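Local coordinates for putative ABC transporter, periplasmic binding protein, amino acid (Neisseria gonorrhoeae, PDB 2YJP), which binds L-cysteine as the solute receptor of an ABC transporter and probably delivers it to the membrane components for uptake, at residues T126-R131 against P235-A240; K143-V148 against H211-L216; D164-V169 against K187-D192. The protein carries 1 engineered substitution. One frame throughout, in Å; residues are numbered along the deposited sequence.

Interactions 1 and 2 both reach the bound cysteine and adjoin one another, their centres about 12 Å apart. Interaction 1 grips the ligand carboxylate through R131 and the backbone of T126; interaction 2 brings D212 to its ammonium group and H211 beside its CB. They meet where strand 237-244 pairs with strand 142-151: E237 N lies 2.8 Å from V144 O, probably hydrogen-bonded, and I239 CD1 packs on V144 CG1. Interaction 3 belongs to the same mixed sheet, joined through strand 208-212, which runs beside 166-170. Its centre is about 17 Å from that of interaction 2, and it ends at a zinc ion rather than at the ligand.

Interaction 1: T126-R131 against P235-A240. With CYS (cysteine), chain D.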
# COMPACT_ATOMS: atom_id res chain seq x y z
N THR A 126 -0.08 -4.68 -3.35
CA THR A 126 0.43 -4.96 -4.66
C THR A 126 -0.04 -6.36 -5.06
O THR A 126 0.10 -7.32 -4.31
CB THR A 126 1.96 -4.92 -4.69
OG1 THR A 126 2.43 -3.60 -4.29
CG2 THR A 126 2.50 -5.27 -6.12
N GLN A 127 -0.58 -6.44 -6.26
CA GLN A 127 -0.95 -7.71 -6.88
C GLN A 127 0.28 -8.44 -7.39
O GLN A 127 1.10 -7.85 -8.10
CB GLN A 127 -1.89 -7.43 -8.03
CG GLN A 127 -2.19 -8.67 -8.87
CD GLN A 127 -3.29 -8.46 -9.90
OE1 GLN A 127 -3.59 -7.34 -10.31
NE2 GLN A 127 -3.89 -9.57 -10.34
N THR A 128 0.43 -9.69 -6.96
CA THR A 128 1.46 -10.60 -7.46
C THR A 128 0.83 -11.96 -7.75
O THR A 128 -0.19 -12.30 -7.18
CB THR A 128 2.65 -10.79 -6.45
OG1 THR A 128 2.27 -11.64 -5.35
CG2 THR A 128 3.15 -9.43 -5.93
N PRO A 129 1.47 -12.76 -8.64
CA PRO A 129 0.95 -14.10 -8.89
C PRO A 129 0.88 -14.95 -7.61
O PRO A 129 -0.11 -15.69 -7.44
CB PRO A 129 1.96 -14.70 -9.87
CG PRO A 129 2.64 -13.48 -10.52
CD PRO A 129 2.68 -12.45 -9.43
N GLU A 130 1.89 -14.84 -6.71
CA GLU A 130 1.85 -15.66 -5.48
C GLU A 130 0.67 -15.24 -4.58
O GLU A 130 -0.04 -16.07 -4.05
CB GLU A 130 3.22 -15.69 -4.73
CG GLU A 130 3.16 -16.18 -3.27
CD GLU A 130 4.54 -16.61 -2.67
OE1 GLU A 130 5.22 -17.47 -3.27
OE2 GLU A 130 4.91 -16.13 -1.57
N ARG A 131 0.47 -13.94 -4.42
CA ARG A 131 -0.62 -13.47 -3.58
C ARG A 131 -1.99 -13.91 -4.18
O ARG A 131 -2.93 -14.25 -3.45
CB ARG A 131 -0.54 -11.94 -3.43
CG ARG A 131 0.50 -11.51 -2.39
CD ARG A 131 0.95 -10.10 -2.56
NE ARG A 131 1.97 -9.70 -1.57
CZ ARG A 131 2.27 -8.44 -1.27
NH1 ARG A 131 1.63 -7.47 -1.92
NH2 ARG A 131 3.22 -8.14 -0.36
N PRO A 235 10.20 -2.91 -13.38
CA PRO A 235 8.88 -2.41 -13.81
C PRO A 235 7.88 -2.33 -12.70
O PRO A 235 7.83 -3.16 -11.76
CB PRO A 235 8.40 -3.45 -14.85
CG PRO A 235 9.71 -4.11 -15.37
CD PRO A 235 10.62 -4.13 -14.12
N ALA A 236 7.05 -1.30 -12.83
CA ALA A 236 5.90 -1.09 -11.94
C ALA A 236 4.90 -2.28 -11.87
O ALA A 236 4.69 -2.97 -12.84
CB ALA A 236 5.22 0.18 -12.33
N GLU A 237 4.38 -2.56 -10.69
CA GLU A 237 3.36 -3.58 -10.43
C GLU A 237 2.07 -2.88 -10.08
O GLU A 237 2.10 -1.76 -9.61
CB GLU A 237 3.81 -4.46 -9.24
CG GLU A 237 4.89 -5.46 -9.68
CD GLU A 237 5.52 -6.24 -8.54
OE1 GLU A 237 5.95 -5.61 -7.54
OE2 GLU A 237 5.57 -7.49 -8.67
N PHE A 238 0.94 -3.52 -10.31
CA PHE A 238 -0.32 -2.90 -9.88
C PHE A 238 -0.65 -3.07 -8.43
O PHE A 238 -0.34 -4.09 -7.84
CB PHE A 238 -1.49 -3.49 -10.64
CG PHE A 238 -1.49 -3.16 -12.08
CD1 PHE A 238 -1.68 -1.85 -12.50
CD2 PHE A 238 -1.36 -4.17 -13.02
CE1 PHE A 238 -1.73 -1.54 -13.86
CE2 PHE A 238 -1.40 -3.90 -14.39
CZ PHE A 238 -1.56 -2.57 -14.83
N ILE A 239 -1.34 -2.07 -7.89
CA ILE A 239 -1.95 -2.10 -6.58
C ILE A 239 -3.49 -2.19 -6.76
O ILE A 239 -4.08 -1.49 -7.57
CB ILE A 239 -1.55 -0.84 -5.78
CG1 ILE A 239 -0.13 -1.06 -5.25
CG2 ILE A 239 -2.52 -0.60 -4.64
CD1 ILE A 239 0.49 0.18 -4.66
N ALA A 240 -4.13 -3.05 -5.98
CA ALA A 240 -5.52 -3.44 -6.28
C ALA A 240 -6.20 -3.78 -5.00
O ALA A 240 -5.51 -4.14 -4.08
CB ALA A 240 -5.56 -4.65 -7.21
N CYS D . 2.33 -2.25 -1.86
CA CYS D . 3.40 -3.09 -1.29
C CYS D . 2.83 -4.46 -0.91
O CYS D . 1.62 -4.73 -1.17
CB CYS D . 4.01 -2.46 -0.04
SG CYS D . 2.83 -2.08 1.27
OXT CYS D . 3.58 -5.28 -0.37
O HOH W 1 1.22 -6.38 -11.07
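Backbone bonding joins the two segments at a single bridge, T126 with I239. Q127 N donates to F238 O at 2.8 Å, and the CA of T126 makes a CA-H...O contact with the same oxygen. A water accepts from F238 N and gives a weak bond to Q127 O.

Apolar contact comes from the methyl of T126. CG2, anti to the backbone N (OG1 at chi1 -60°), reaches E237 CB at 3.5 Å, the two side chains crossing at about a right angle.

Polar bonds run to the ligand. T126 OG1, beside I239 CG1, accepts from the ammonium N of the bound cysteine at 2.8 Å. Within these segments T126 and R131 hold the ligand carboxylate; R109, T174 and N124 also bond the cysteine. T126 N points almost straight at cysteine O, with an angle of 177° at the hydrogen. R131 sends NH1 to that same O and NH2 to cysteine OXT at 2.9 Å, a two-pronged, edge-on approach. NH1 also donates to a lone pair of T126 O, which ties the guanidinium to the segment's own backbone. T128 OG1 accepts from R131 N at 3.1 Å, an N-cap bond opening the helix that carries R131.

An arginine clamping the ligand's alpha-carboxylate is the hallmark of amino-acid pockets in family 3 solute-binding proteins.

Interaction 2: K143-V148 against H211-L216; sequences KVALGV and HDNALL. With CYS (cysteine), chain D.
A strand-to-helix junction beside the cysteine pocket defines this contact: strand 208-212 pairs antiparallel with strand 142-151, then turns at D212 into helix 213-222. G147 and H211 form a hydrogen-bonded pair, G147 N donating to H211 O at 2.8 Å and H211 N returning a longer bond to G147 O. L146 and D212 follow as a non-hydrogen-bonded pair. N213 N, the first of the helix, donates to A145 O at 2.7 Å, at the break in strand 142-151.

D212 carries the contact to the ligand. Its OD2 accepts from the ammonium N of cysteine at 2.7 Å and makes a salt bridge with K65; two positive partners on one oxygen would favour the ionised carboxylate. V144 CG1 packs against D212 CG, the two side chains crossing at about a right angle, while L146 CD2 touches OD1.

The H211 ring is fixed at both nitrogens. ND1 accepts from D212 N, which lies close to the ring plane, and NE2 is hydrogen-bonded to N194 OD1. L215 CD2 sits over the centre of one face, and the ring edge faces the ligand, with CE1 3.7 Å from cysteine CB.

N213 holds CG between its backbone N and carbonyl carbon (chi1 57°), which brings the amide beside A145. ND2 lies next to A145 CB and bonds G231 O; OD1 accepts from a water that also takes a weak bond from A145 N. One turn further along, L216 CD1 presses on the glycine backbone, 3.3 Å from G147 O.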
# COMPACT_ATOMS: atom_id res chain seq x y z
N LYS A 143 -0.27 1.94 -9.66
CA LYS A 143 0.94 1.17 -9.96
C LYS A 143 2.10 1.71 -9.14
O LYS A 143 2.08 2.88 -8.78
CB LYS A 143 1.32 1.19 -11.45
CG LYS A 143 0.63 2.17 -12.26
CD LYS A 143 1.30 2.42 -13.57
CE LYS A 143 0.29 3.02 -14.56
NZ LYS A 143 0.85 4.11 -15.32
N VAL A 144 3.10 0.87 -8.89
CA VAL A 144 4.23 1.24 -8.13
C VAL A 144 5.42 0.29 -8.37
O VAL A 144 5.26 -0.89 -8.66
CB VAL A 144 3.82 1.39 -6.58
CG1 VAL A 144 3.95 0.22 -5.83
CG2 VAL A 144 4.73 2.25 -5.91
N ALA A 145 6.62 0.83 -8.27
CA ALA A 145 7.85 0.08 -8.37
C ALA A 145 8.51 0.19 -7.00
O ALA A 145 8.15 1.09 -6.21
CB ALA A 145 8.74 0.71 -9.44
N LEU A 146 9.45 -0.69 -6.70
CA LEU A 146 10.26 -0.59 -5.53
C LEU A 146 11.44 0.37 -5.71
O LEU A 146 11.96 0.59 -6.82
CB LEU A 146 10.78 -1.98 -5.10
CG LEU A 146 9.68 -3.06 -4.83
CD1 LEU A 146 10.30 -4.44 -4.61
CD2 LEU A 146 8.74 -2.58 -3.69
N GLY A 147 11.89 0.92 -4.58
CA GLY A 147 13.08 1.76 -4.57
C GLY A 147 13.83 1.53 -3.30
O GLY A 147 13.43 0.75 -2.47
N VAL A 148 14.99 2.16 -3.16
CA VAL A 148 15.77 2.02 -1.92
C VAL A 148 16.16 3.39 -1.39
O VAL A 148 16.67 4.21 -2.17
CB VAL A 148 17.06 1.19 -2.18
CG1 VAL A 148 17.88 1.08 -0.87
CG2 VAL A 148 16.68 -0.16 -2.75
N HIS A 211 11.42 -0.32 -0.12
CA HIS A 211 9.94 -0.25 -0.06
C HIS A 211 9.40 0.29 -1.40
O HIS A 211 10.19 0.57 -2.32
CB HIS A 211 9.50 0.75 1.06
CG HIS A 211 8.28 0.31 1.82
ND1 HIS A 211 7.14 -0.14 1.20
CD2 HIS A 211 8.03 0.26 3.15
CE1 HIS A 211 6.23 -0.45 2.11
NE2 HIS A 211 6.75 -0.21 3.30
N ASP A 212 8.08 0.47 -1.48
CA ASP A 212 7.42 1.09 -2.63
C ASP A 212 8.10 2.44 -2.84
O ASP A 212 8.24 3.20 -1.89
CB ASP A 212 5.89 1.30 -2.36
CG ASP A 212 5.08 0.01 -2.43
OD1 ASP A 212 5.68 -1.04 -2.79
OD2 ASP A 212 3.81 0.01 -2.13
N ASN A 213 8.49 2.78 -4.07
CA ASN A 213 9.20 4.06 -4.24
C ASN A 213 8.37 5.30 -3.90
O ASN A 213 8.90 6.28 -3.33
CB ASN A 213 9.90 4.22 -5.61
CG ASN A 213 8.94 4.06 -6.84
OD1 ASN A 213 7.70 4.18 -6.75
ND2 ASN A 213 9.56 3.82 -8.01
N ALA A 214 7.08 5.25 -4.23
CA ALA A 214 6.18 6.33 -3.91
C ALA A 214 6.15 6.57 -2.40
O ALA A 214 6.11 7.69 -1.96
CB ALA A 214 4.73 5.99 -4.44
N LEU A 215 6.11 5.53 -1.60
CA LEU A 215 6.22 5.74 -0.18
C LEU A 215 7.56 6.44 0.13
O LEU A 215 7.60 7.42 0.88
CB LEU A 215 6.15 4.41 0.60
CG LEU A 215 6.36 4.53 2.10
CD1 LEU A 215 5.28 5.47 2.73
CD2 LEU A 215 6.33 3.16 2.74
N LEU A 216 8.65 5.93 -0.45
CA LEU A 216 9.99 6.46 -0.10
C LEU A 216 10.16 7.92 -0.52
O LEU A 216 10.76 8.71 0.21
CB LEU A 216 11.07 5.61 -0.76
CG LEU A 216 11.18 4.12 -0.38
CD1 LEU A 216 12.49 3.55 -1.02
CD2 LEU A 216 11.16 3.92 1.13
N CYS D . 2.33 -2.25 -1.86
CA CYS D . 3.40 -3.09 -1.29
C CYS D . 2.83 -4.46 -0.91
O CYS D . 1.62 -4.73 -1.17
CB CYS D . 4.01 -2.46 -0.04
SG CYS D . 2.83 -2.08 1.27
OXT CYS D . 3.58 -5.28 -0.37
O HOH W 2 6.19 4.11 -8.89

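Interaction 3: D164-V169 against K187-D192; sequences DQTLLV and KLLKFD. With ZN (zinc ion), chain G.
L168 and F191 meet on one face of a parallel strand pair formed by the beta-alpha-beta unit of strand 166-170, helix 174-182 and strand 187-191. Four backbone bonds stitch the pair: L167 N to K187 O (2.8 Å), L189 N to L167 O, V169 N to L189 O and F191 N to V169 O. The two strand axes run at 34° to each other, as twisted parallel strands do.

The side chain of L168 shows how this face fills. CB lies 4.2 Å from L189 O. CG stands anti to its own carbonyl carbon (chi1 -60°), and from it CD2 bends back over the neighbouring strand, touching L189 CB at 3.8 Å. The same methyl meets the edge of the F191 ring, 3.6 Å from CE2. Helix 194-202 covers this side, L201 against L168 and A200 against F191.

On the other face, L167 and L188 lie side by side under F179 of the connecting helix. V169 and K190 also point the same way, V169 CG2 against K190 CG at 3.7 Å, and K190 NZ goes on to a salt bridge with D176. Just past the strand, D192 OD2 binds a zinc ion shared with E105, at 2.0 Å.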
# COMPACT_ATOMS: atom_id res chain seq x y z
N ASP A 164 28.27 -7.10 4.03
CA ASP A 164 28.57 -6.97 5.48
C ASP A 164 27.68 -5.91 6.16
O ASP A 164 28.04 -5.35 7.21
CB ASP A 164 30.06 -6.67 5.75
CG ASP A 164 30.97 -7.83 5.35
OD1 ASP A 164 30.46 -8.98 5.35
OD2 ASP A 164 32.17 -7.61 5.04
N GLN A 165 26.54 -5.64 5.55
CA GLN A 165 25.66 -4.58 6.02
C GLN A 165 24.18 -5.05 6.02
O GLN A 165 23.86 -6.07 5.42
CB GLN A 165 25.85 -3.34 5.16
CG GLN A 165 27.28 -2.81 5.12
CD GLN A 165 27.60 -1.79 6.22
OE1 GLN A 165 27.29 -2.00 7.40
NE2 GLN A 165 28.23 -0.69 5.82
N THR A 166 23.30 -4.29 6.65
CA THR A 166 21.92 -4.65 6.84
C THR A 166 20.95 -3.78 6.02
O THR A 166 21.09 -2.57 6.01
CB THR A 166 21.58 -4.62 8.35
OG1 THR A 166 22.32 -5.64 9.03
CG2 THR A 166 20.11 -4.87 8.63
N LEU A 167 20.00 -4.42 5.34
CA LEU A 167 18.91 -3.70 4.67
C LEU A 167 17.64 -3.84 5.47
O LEU A 167 17.29 -4.95 5.91
CB LEU A 167 18.71 -4.23 3.23
CG LEU A 167 17.63 -3.64 2.36
CD1 LEU A 167 17.89 -2.16 2.01
CD2 LEU A 167 17.52 -4.50 1.10
N LEU A 168 16.96 -2.71 5.71
CA LEU A 168 15.68 -2.71 6.43
C LEU A 168 14.48 -2.91 5.48
O LEU A 168 14.41 -2.31 4.39
CB LEU A 168 15.49 -1.40 7.17
CG LEU A 168 16.60 -1.17 8.20
CD1 LEU A 168 16.63 0.24 8.75
CD2 LEU A 168 16.40 -2.14 9.33
N VAL A 169 13.55 -3.77 5.87
CA VAL A 169 12.32 -3.88 5.14
C VAL A 169 11.16 -4.05 6.15
O VAL A 169 11.35 -4.62 7.27
CB VAL A 169 12.28 -5.13 4.17
CG1 VAL A 169 13.22 -4.94 2.99
CG2 VAL A 169 12.55 -6.48 4.92
N LYS A 187 21.63 -9.22 3.59
CA LYS A 187 21.11 -9.42 4.93
C LYS A 187 19.93 -8.47 5.24
O LYS A 187 20.07 -7.25 5.13
CB LYS A 187 22.25 -9.26 5.92
CG LYS A 187 21.84 -9.27 7.37
CD LYS A 187 22.95 -9.83 8.28
CE LYS A 187 23.84 -8.71 8.89
NZ LYS A 187 25.21 -8.46 8.21
N LEU A 188 18.79 -9.04 5.63
CA LEU A 188 17.57 -8.26 5.92
C LEU A 188 17.26 -8.21 7.42
O LEU A 188 17.30 -9.22 8.14
CB LEU A 188 16.35 -8.89 5.23
CG LEU A 188 16.41 -9.01 3.71
CD1 LEU A 188 15.17 -9.78 3.21
CD2 LEU A 188 16.62 -7.59 3.02
N LEU A 189 16.87 -7.02 7.85
CA LEU A 189 16.28 -6.84 9.16
C LEU A 189 14.84 -6.35 8.97
O LEU A 189 14.60 -5.32 8.38
CB LEU A 189 17.08 -5.82 9.97
CG LEU A 189 16.62 -5.56 11.41
CD1 LEU A 189 16.82 -6.74 12.24
CD2 LEU A 189 17.50 -4.62 12.09
N LYS A 190 13.90 -7.11 9.49
CA LYS A 190 12.48 -6.91 9.20
C LYS A 190 11.71 -6.42 10.45
O LYS A 190 11.96 -6.85 11.56
CB LYS A 190 11.87 -8.20 8.65
CG LYS A 190 12.77 -8.95 7.72
CD LYS A 190 12.02 -10.05 6.96
CE LYS A 190 13.03 -10.92 6.18
NZ LYS A 190 12.41 -11.95 5.28
N PHE A 191 10.77 -5.48 10.26
CA PHE A 191 9.94 -5.00 11.35
C PHE A 191 8.51 -5.10 10.89
O PHE A 191 8.23 -4.88 9.70
CB PHE A 191 10.29 -3.54 11.63
CG PHE A 191 11.66 -3.35 12.23
CD1 PHE A 191 11.84 -3.42 13.63
CD2 PHE A 191 12.75 -3.14 11.42
CE1 PHE A 191 13.12 -3.28 14.19
CE2 PHE A 191 14.04 -3.01 11.96
CZ PHE A 191 14.23 -3.06 13.32
N ASP A 192 7.59 -5.44 11.78
CA ASP A 192 6.13 -5.57 11.46
C ASP A 192 5.49 -4.29 10.87
O ASP A 192 4.72 -4.36 9.93
CB ASP A 192 5.34 -5.98 12.71
CG ASP A 192 5.57 -7.45 13.12
OD1 ASP A 192 6.37 -8.10 12.44
OD2 ASP A 192 4.94 -8.01 14.08
ZN ZN G . 3.09 -7.31 14.39
O HOH W 3 25.82 -6.05 9.58
O HOH W 4 24.07 -7.89 3.63